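MmeI (Methylophilus methylotrophus, PDB 5HR4) cuts and methylates DNA as a Type IIL restriction-modification enzyme, a single polypeptide that reads a specific base sequence and probably transfers methyl groups to adenine N6. Local coordinates at a contact of chain A with DNA. Coordinates in Å, arbitrary orientation; residue numbers count along the deposited sequence, not the author numbering.

A contact of chain A with DNA. Residues 642, 645, 751, 773, 776. With nucleotides of chain B; nucleotides of chain C.
Strand 641-642 and the loop after it, in the target recognition domain, bring Tyr642 to DT3 and DC4 of chain B, and Lys645 to DT3 and to DG9 of chain C, in the major groove; loop residues Glu751 and Asn773 reach DC5 of chain B and DG9, which pair with each other. Tyr642 has CG anti to the backbone N (chi1 -169°), which turns its ring toward the bases. The phenol oxygen, Tyr642 OH, accepts a hydrogen bond of 3.0 Å from the exocyclic amino N4 of DC4. One edge of the ring, at CD2 and CE2, lies against the DT3 base, with Tyr642 CE2 3.6 Å from C6 of DT3 and the two planes steeply inclined at 59°, while the sugar C5' of DT3 sits over the ring face. Tyr776 backs the ring, with Tyr642 CD1 over one of its faces, and Glu751 CG meets the Tyr776 ring at its edge. An alanine in place of Tyr642 would probably leave N4 of DC4 without its protein acceptor and open a gap beside the thymine methyl and the DT3 sugar. Lys645, its chain stretched out, bridges the strands: CE lies over the five-membered ring of DG9 of chain C, and Lys645 NZ donates to the carbonyl O4 of DT3 of chain B at 3.0 Å. The pair of DC5 and DG9 is read from both strands. Glu751 takes N4 of DC5 on the syn lone pair of OE2 at 3.2 Å, and the same amino group also donates to O6 of DG9 within the base pair; this pairing of acceptors would favour cytosine at this position. On the guanine, the amide ND2 of Asn773 donates to N7 of DG9 at 3.1 Å, the acceptor tilted 17° from the amide plane; Asn773 ND2 also makes a weak hydrogen bond to Tyr642 OH, 3.3 Å away.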
# COMPACT_ATOMS: atom_id res chain seq x y z
N TYR A 642 1.76 24.41 -16.84
CA TYR A 642 0.83 23.30 -16.69
C TYR A 642 -0.27 23.42 -17.75
O TYR A 642 -0.79 24.51 -18.00
CB TYR A 642 0.24 23.32 -15.27
CG TYR A 642 -0.56 22.11 -14.83
CD1 TYR A 642 -0.01 20.84 -14.90
CD2 TYR A 642 -1.84 22.24 -14.30
CE1 TYR A 642 -0.72 19.72 -14.48
CE2 TYR A 642 -2.56 21.13 -13.89
CZ TYR A 642 -1.99 19.87 -13.98
OH TYR A 642 -2.67 18.72 -13.56
N LYS A 645 -6.79 22.70 -17.72
CA LYS A 645 -7.61 21.74 -17.00
C LYS A 645 -9.08 22.07 -17.20
O LYS A 645 -9.52 23.17 -16.83
CB LYS A 645 -7.25 21.76 -15.51
CG LYS A 645 -8.15 20.97 -14.61
CD LYS A 645 -7.56 20.93 -13.19
CE LYS A 645 -8.64 20.47 -12.18
NZ LYS A 645 -8.20 20.38 -10.76
N GLU A 751 2.48 13.99 -19.01
CA GLU A 751 2.60 13.97 -17.55
C GLU A 751 2.83 12.56 -17.02
O GLU A 751 3.73 12.34 -16.20
CB GLU A 751 1.37 14.60 -16.92
CG GLU A 751 1.52 14.90 -15.44
CD GLU A 751 0.38 14.32 -14.62
OE1 GLU A 751 -0.14 13.25 -15.00
OE2 GLU A 751 0.01 14.95 -13.60
N ASN A 773 -4.43 19.18 -19.08
CA ASN A 773 -3.58 19.22 -17.88
C ASN A 773 -2.81 17.93 -17.66
O ASN A 773 -2.01 17.87 -16.72
CB ASN A 773 -4.38 19.60 -16.61
CG ASN A 773 -5.55 18.66 -16.30
OD1 ASN A 773 -6.42 18.43 -17.13
ND2 ASN A 773 -5.59 18.15 -15.07
N TYR A 776 2.68 18.96 -19.64
CA TYR A 776 3.30 20.25 -19.35
C TYR A 776 3.79 20.83 -20.67
O TYR A 776 3.78 20.15 -21.69
CB TYR A 776 4.48 20.09 -18.36
CG TYR A 776 4.03 19.83 -16.94
CD1 TYR A 776 3.55 18.59 -16.57
CD2 TYR A 776 4.06 20.85 -15.98
CE1 TYR A 776 3.11 18.34 -15.28
CE2 TYR A 776 3.63 20.61 -14.69
CZ TYR A 776 3.16 19.35 -14.34
OH TYR A 776 2.74 19.10 -13.04
P DT B 3 2.18 25.09 -11.72
OP1 DT B 3 3.29 24.52 -10.91
OP2 DT B 3 2.58 26.03 -12.78
O5' DT B 3 1.24 23.92 -12.30
C5' DT B 3 1.27 22.56 -11.78
C4' DT B 3 0.92 22.49 -10.31
O4' DT B 3 -0.42 23.03 -10.07
C3' DT B 3 0.90 21.07 -9.73
O3' DT B 3 1.39 21.09 -8.39
C2' DT B 3 -0.59 20.74 -9.75
C1' DT B 3 -1.14 22.08 -9.31
N1 DT B 3 -2.58 22.26 -9.57
C2 DT B 3 -3.49 21.85 -8.62
O2 DT B 3 -3.18 21.32 -7.57
N3 DT B 3 -4.80 22.08 -8.95
C4 DT B 3 -5.29 22.68 -10.10
O4 DT B 3 -6.49 22.84 -10.30
C5 DT B 3 -4.28 23.09 -11.05
C7 DT B 3 -4.68 23.74 -12.34
C6 DT B 3 -2.99 22.87 -10.73
P DC B 4 2.94 20.91 -8.05
OP1 DC B 4 3.35 21.96 -7.09
OP2 DC B 4 3.69 20.71 -9.32
O5' DC B 4 2.97 19.55 -7.26
C5' DC B 4 3.38 18.35 -7.91
C4' DC B 4 2.72 17.20 -7.22
O4' DC B 4 1.29 17.39 -7.27
C3' DC B 4 3.01 15.81 -7.77
O3' DC B 4 3.36 14.96 -6.66
C2' DC B 4 1.69 15.40 -8.45
C1' DC B 4 0.64 16.24 -7.74
N1 DC B 4 -0.50 16.70 -8.62
C2 DC B 4 -1.76 16.94 -8.04
O2 DC B 4 -1.91 16.74 -6.83
N3 DC B 4 -2.78 17.38 -8.83
C4 DC B 4 -2.58 17.59 -10.12
N4 DC B 4 -3.61 18.01 -10.85
C5 DC B 4 -1.31 17.36 -10.74
C6 DC B 4 -0.30 16.93 -9.95
P DC B 5 3.74 13.41 -6.84
OP1 DC B 5 4.70 13.06 -5.76
OP2 DC B 5 3.99 13.11 -8.26
O5' DC B 5 2.38 12.66 -6.51
C5' DC B 5 1.75 12.83 -5.28
C4' DC B 5 0.29 12.49 -5.42
O4' DC B 5 -0.31 13.38 -6.36
C3' DC B 5 0.03 11.13 -6.03
O3' DC B 5 0.11 10.16 -5.03
C2' DC B 5 -1.40 11.28 -6.58
C1' DC B 5 -1.53 12.80 -6.76
N1 DC B 5 -1.80 13.22 -8.13
C2 DC B 5 -3.03 13.82 -8.42
O2 DC B 5 -3.86 13.93 -7.53
N3 DC B 5 -3.27 14.24 -9.69
C4 DC B 5 -2.33 14.09 -10.63
N4 DC B 5 -2.59 14.52 -11.87
C5 DC B 5 -1.07 13.48 -10.33
C6 DC B 5 -0.85 13.08 -9.08
P DG C 9 -13.19 16.03 -15.41
OP1 DG C 9 -14.61 15.72 -15.58
OP2 DG C 9 -12.42 17.01 -16.22
O5' DG C 9 -12.91 16.37 -13.88
C5' DG C 9 -13.57 15.64 -12.90
C4' DG C 9 -12.90 15.85 -11.57
O4' DG C 9 -11.48 15.52 -11.66
C3' DG C 9 -12.94 17.27 -11.04
O3' DG C 9 -12.96 17.20 -9.64
C2' DG C 9 -11.60 17.82 -11.50
C1' DG C 9 -10.76 16.61 -11.17
N9 DG C 9 -9.44 16.63 -11.77
C8 DG C 9 -9.06 17.18 -12.97
N7 DG C 9 -7.80 17.05 -13.21
C5 DG C 9 -7.32 16.36 -12.09
C6 DG C 9 -6.01 15.91 -11.77
O6 DG C 9 -4.97 16.04 -12.42
N1 DG C 9 -5.99 15.27 -10.54
C2 DG C 9 -7.08 15.06 -9.73
N2 DG C 9 -6.88 14.42 -8.58
N3 DG C 9 -8.28 15.47 -10.03
C4 DG C 9 -8.33 16.10 -11.21